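Local coordinates for sulfoquinovosidase (Escherichia coli, PDB 5AEG), which hydrolyses sulfoquinovosyl diacylglycerides and simple sulfoquinovosides such as sulfoquinovosyl glycerol, releasing sulfoquinovose for use as a source of carbon and sulfur, at residues A[193-197]-A[238-243]; A[245-249]-A[576-582]. All blocks are in the same frame, centred on the assembly; numbering follows the deposited sequence.

How the interactions relate
The two contacts illustrate how one short connection can join several parts of a multidomain glycosidase. Interaction 1 packs helix 232-243 against the large antiparallel sheet of the N-terminal region; interaction 2 follows directly, where the chain leaving that helix runs along helix 569-582, more than 300 residues later in sequence. Their centres are about 17 Å apart, yet they touch: Thr-240 OG1 of the first lies 3.0 Å from Arg-245 NE of the second, a probable hydrogen bond, and Thr-240 OG1 packs 3.8 Å from Ser-582 O without bonding to it. Both lie away from the catalytic, substrate-binding and calcium sites, so they are best read as contacts between parts of the fold.

Interaction 1. Residues A[193-197]-A[238-243]; sequences YYCHV and KLTALL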
# COMPACT_ATOMS: atom_id res chain seq x y z
N TYR A 193 7.39 -13.72 -14.90
CA TYR A 193 7.29 -14.53 -13.73
C TYR A 193 7.15 -13.57 -12.55
O TYR A 193 7.48 -12.38 -12.69
CB TYR A 193 8.51 -15.40 -13.52
CG TYR A 193 9.81 -14.71 -13.20
CD1 TYR A 193 10.12 -14.33 -11.89
CD2 TYR A 193 10.77 -14.46 -14.17
CE1 TYR A 193 11.34 -13.71 -11.59
CE2 TYR A 193 12.01 -13.90 -13.86
CZ TYR A 193 12.26 -13.50 -12.52
OH TYR A 193 13.47 -12.83 -12.19
N TYR A 194 6.75 -14.11 -11.45
CA TYR A 194 6.84 -13.38 -10.17
C TYR A 194 7.72 -14.16 -9.27
O TYR A 194 7.80 -15.41 -9.39
CB TYR A 194 5.46 -13.24 -9.50
CG TYR A 194 4.74 -14.49 -8.90
CD1 TYR A 194 5.18 -15.10 -7.73
CD2 TYR A 194 3.58 -15.02 -9.48
CE1 TYR A 194 4.54 -16.23 -7.23
CE2 TYR A 194 2.94 -16.15 -8.95
CZ TYR A 194 3.44 -16.77 -7.85
OH TYR A 194 2.87 -17.89 -7.25
N CYS A 195 8.38 -13.44 -8.36
CA CYS A 195 9.12 -14.07 -7.26
C CYS A 195 8.59 -13.59 -5.92
O CYS A 195 8.48 -12.38 -5.72
CB CYS A 195 10.56 -13.69 -7.42
SG CYS A 195 11.61 -14.15 -6.03
N HIS A 196 8.20 -14.51 -5.04
CA HIS A 196 7.68 -14.19 -3.72
C HIS A 196 8.55 -14.84 -2.63
O HIS A 196 8.84 -16.05 -2.71
CB HIS A 196 6.26 -14.66 -3.55
CG HIS A 196 5.73 -14.42 -2.17
ND1 HIS A 196 5.58 -13.15 -1.65
CD2 HIS A 196 5.43 -15.28 -1.16
CE1 HIS A 196 5.15 -13.24 -0.41
NE2 HIS A 196 5.06 -14.52 -0.08
N VAL A 197 8.98 -14.07 -1.64
CA VAL A 197 9.89 -14.56 -0.59
C VAL A 197 9.09 -14.61 0.73
O VAL A 197 8.40 -13.64 1.14
CB VAL A 197 11.16 -13.75 -0.47
CG1 VAL A 197 12.08 -14.22 0.68
CG2 VAL A 197 11.94 -13.70 -1.77
N LYS A 238 -2.40 -15.77 -10.88
CA LYS A 238 -1.58 -16.74 -10.13
C LYS A 238 -1.06 -16.14 -8.85
O LYS A 238 -1.15 -16.72 -7.78
CB LYS A 238 -0.44 -17.25 -11.01
CG LYS A 238 -1.03 -18.22 -12.05
CD LYS A 238 0.01 -18.60 -13.07
CE LYS A 238 -0.60 -19.45 -14.23
NZ LYS A 238 0.55 -20.06 -14.93
N LEU A 239 -0.63 -14.87 -8.93
CA LEU A 239 -0.04 -14.25 -7.74
C LEU A 239 -1.04 -14.09 -6.64
O LEU A 239 -0.75 -14.36 -5.41
CB LEU A 239 0.65 -12.91 -8.10
CG LEU A 239 1.29 -12.15 -6.92
CD1 LEU A 239 2.45 -12.94 -6.27
CD2 LEU A 239 1.86 -10.86 -7.45
N THR A 240 -2.24 -13.66 -7.00
CA THR A 240 -3.31 -13.54 -6.04
C THR A 240 -3.91 -14.89 -5.56
O THR A 240 -4.49 -14.93 -4.47
CB THR A 240 -4.46 -12.59 -6.51
OG1 THR A 240 -5.02 -13.06 -7.74
CG2 THR A 240 -3.92 -11.15 -6.75
N ALA A 241 -3.81 -15.95 -6.36
CA ALA A 241 -4.14 -17.32 -5.82
C ALA A 241 -3.20 -17.70 -4.70
O ALA A 241 -3.60 -18.33 -3.77
CB ALA A 241 -4.11 -18.39 -6.95
N LEU A 242 -1.99 -17.17 -4.74
CA LEU A 242 -0.99 -17.38 -3.71
C LEU A 242 -1.19 -16.46 -2.51
O LEU A 242 -1.21 -16.90 -1.38
CB LEU A 242 0.40 -17.18 -4.30
CG LEU A 242 1.54 -17.34 -3.28
CD1 LEU A 242 1.56 -18.70 -2.61
CD2 LEU A 242 2.88 -17.03 -3.92
N LEU A 243 -1.34 -15.18 -2.75
CA LEU A 243 -1.34 -14.20 -1.63
C LEU A 243 -2.68 -13.90 -1.04
O LEU A 243 -2.77 -13.46 0.11
CB LEU A 243 -0.73 -12.91 -2.09
CG LEU A 243 0.68 -12.90 -2.74
CD1 LEU A 243 1.01 -11.50 -3.29
CD2 LEU A 243 1.74 -13.38 -1.81
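Strand 193-197 and the last turn and a half of helix 232-243 run nearly side by side in the same direction: the axes of the two short segments cross at -18° and approach to 10.2 Å, a spacing that leaves room for one layer of interdigitated side chains. The backbones come closest at Tyr-194 and Leu-239, whose CA atoms are 7.3 Å apart. Because successive residues of an extended strand face opposite ways, Tyr-194 and His-196 point toward the helix while Cys-195 between them points away. Each of the two rings receives a leucine methyl over one face. Leu-239 CD1 sits 3.8 Å from the centroid of the Tyr-194 ring and 11° off its normal, and Leu-243 CD2 lies 3.8 Å from the centroid of the His-196 ring at 14°; both are CH-pi contacts, made by leucines one helical turn apart. Leu-242 reaches across to both rings, its CD2 3.4 Å from Tyr-194 OH and 4.1 Å from His-196 CD2. The Tyr-194 ring also rests against the helix backbone, CE2 3.7 Å from Leu-239 CA. The polar ends are satisfied by neighbours: Tyr-194 OH hydrogen-bonds Glu-227, His-196 ND1 bonds Thr-186, and Lys-238, whose end leads away from the strand, bonds the carbonyl of Cys-228. The result is helix-on-sheet packing. Strand 193-197 is flanked by strands 186-189 and 221-228 in the antiparallel sheet of the galactose mutarotase-like domain, and helix 232-243, which follows strand 221-228 in sequence, folds back over one face of that sheet.

Interaction 2. Residues A[245-249]-A[576-582]; sequences RQPEL and VALNAKS
Build residues 245-249 extended, polyproline II-like over 246-249 (phi -60 to -84°, psi 140 to 159°), running opposite to helix 576-582 from Arg-245 beside Ser-582 to Leu-249 beside Val-576; Gln-246 and Ala-580 CA atoms are closest, at 5.3 Å. Arg-245 (chi1 m, chi2 and chi3 t) runs along Ala-580 to Ser-582, CD 3.4 Å from Ala-580 O, its guanidinium face over Ser-582 CA; NH2 hydrogen-bonds the Glu-237 carbonyl. Gln-246 (chi1 m, chi2 96°) bends so that OE1 accepts from Asn-579 ND2 (chi1 t) at 2.8 Å and from Gly-499 N. Ala-580 CB packs 3.3 Å from Gln-246 O. Glu-248 (m, t) places OE2 3.4 Å from Ala-577 CB; Val-576 CG1 (chi1 t) meets Leu-249 CG (m, t) at 4.0 Å. All five bridging waters donate to helix carbonyls, two to Ala-580 O; one links Gln-246 O (2.8 Å) to Ala-580 O (2.7 Å). Water thus gives these carbonyls partners, letting a loop with one direct hydrogen bond between side-chain amides pack along the helix.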
# COMPACT_ATOMS: atom_id res chain seq x y z
N ARG A 245 -7.07 -12.66 -2.48
CA ARG A 245 -7.91 -11.74 -3.23
C ARG A 245 -8.81 -10.97 -2.29
O ARG A 245 -9.21 -11.48 -1.27
CB ARG A 245 -8.75 -12.45 -4.25
CG ARG A 245 -7.89 -13.03 -5.32
CD ARG A 245 -8.59 -13.77 -6.46
NE ARG A 245 -7.64 -14.41 -7.35
CZ ARG A 245 -7.70 -15.67 -7.75
NH1 ARG A 245 -8.75 -16.42 -7.46
NH2 ARG A 245 -6.74 -16.16 -8.48
N GLN A 246 -9.10 -9.72 -2.64
CA GLN A 246 -9.89 -8.86 -1.79
C GLN A 246 -11.39 -9.12 -2.01
O GLN A 246 -11.79 -9.52 -3.06
CB GLN A 246 -9.64 -7.37 -2.17
CG GLN A 246 -8.19 -6.88 -1.90
CD GLN A 246 -7.31 -6.95 -3.11
OE1 GLN A 246 -7.54 -6.24 -4.11
NE2 GLN A 246 -6.32 -7.86 -3.08
N PRO A 247 -12.19 -8.78 -1.06
CA PRO A 247 -13.64 -8.82 -1.30
C PRO A 247 -14.11 -7.80 -2.28
O PRO A 247 -13.44 -6.75 -2.52
CB PRO A 247 -14.23 -8.51 0.10
CG PRO A 247 -13.13 -8.73 1.07
CD PRO A 247 -11.86 -8.38 0.30
N GLU A 248 -15.29 -8.05 -2.85
CA GLU A 248 -16.05 -6.99 -3.47
C GLU A 248 -16.39 -5.89 -2.46
O GLU A 248 -16.63 -6.16 -1.32
CB GLU A 248 -17.35 -7.51 -4.08
CG GLU A 248 -17.10 -8.44 -5.26
CD GLU A 248 -18.38 -8.97 -5.91
OE1 GLU A 248 -19.48 -8.76 -5.39
OE2 GLU A 248 -18.25 -9.57 -6.95
N LEU A 249 -16.31 -4.62 -2.93
CA LEU A 249 -16.65 -3.46 -2.11
C LEU A 249 -18.15 -3.40 -1.83
O LEU A 249 -18.97 -3.76 -2.69
CB LEU A 249 -16.25 -2.16 -2.82
CG LEU A 249 -14.76 -1.93 -3.10
CD1 LEU A 249 -14.51 -0.67 -3.91
CD2 LEU A 249 -14.01 -1.82 -1.80
N VAL A 576 -14.42 -4.03 -10.01
CA VAL A 576 -14.20 -4.54 -8.63
C VAL A 576 -14.53 -6.05 -8.51
O VAL A 576 -13.88 -6.78 -7.79
CB VAL A 576 -14.95 -3.65 -7.63
CG1 VAL A 576 -15.04 -4.29 -6.26
CG2 VAL A 576 -14.31 -2.26 -7.59
N ALA A 577 -15.56 -6.51 -9.24
CA ALA A 577 -15.92 -7.93 -9.24
C ALA A 577 -14.80 -8.78 -9.90
O ALA A 577 -14.39 -9.80 -9.33
CB ALA A 577 -17.32 -8.12 -9.92
N LEU A 578 -14.22 -8.31 -10.98
CA LEU A 578 -13.03 -8.95 -11.61
C LEU A 578 -11.78 -9.01 -10.71
O LEU A 578 -11.04 -10.05 -10.65
CB LEU A 578 -12.66 -8.28 -12.90
CG LEU A 578 -13.71 -8.56 -13.98
CD1 LEU A 578 -13.63 -7.52 -15.07
CD2 LEU A 578 -13.54 -10.00 -14.59
N ASN A 579 -11.58 -7.92 -9.97
CA ASN A 579 -10.55 -7.94 -8.96
C ASN A 579 -10.73 -9.02 -7.92
O ASN A 579 -9.78 -9.70 -7.57
CB ASN A 579 -10.45 -6.55 -8.23
CG ASN A 579 -9.25 -6.49 -7.33
OD1 ASN A 579 -8.08 -6.53 -7.78
ND2 ASN A 579 -9.51 -6.38 -6.06
N ALA A 580 -11.95 -9.12 -7.39
CA ALA A 580 -12.27 -10.14 -6.35
C ALA A 580 -12.16 -11.60 -6.92
O ALA A 580 -11.74 -12.50 -6.22
CB ALA A 580 -13.66 -9.91 -5.79
N LYS A 581 -12.46 -11.75 -8.19
CA LYS A 581 -12.58 -13.06 -8.80
C LYS A 581 -11.22 -13.55 -9.27
O LYS A 581 -10.89 -14.70 -9.10
CB LYS A 581 -13.54 -12.99 -9.98
CG LYS A 581 -13.80 -14.33 -10.69
CD LYS A 581 -14.60 -14.04 -11.97
CE LYS A 581 -14.54 -15.17 -13.01
NZ LYS A 581 -15.40 -16.27 -12.51
N SER A 582 -10.41 -12.68 -9.84
CA SER A 582 -9.18 -13.14 -10.41
C SER A 582 -7.95 -12.27 -10.23
O SER A 582 -6.94 -12.48 -10.92
CB SER A 582 -9.43 -13.47 -11.88
OG SER A 582 -9.68 -12.29 -12.53
O HOH W 1 -11.44 -15.39 -5.96
O HOH W 2 -8.06 -9.29 -5.37
O HOH W 3 -12.25 -12.20 -3.55
O HOH W 4 -12.43 -6.42 -5.23
O HOH W 5 -16.32 -11.31 -8.03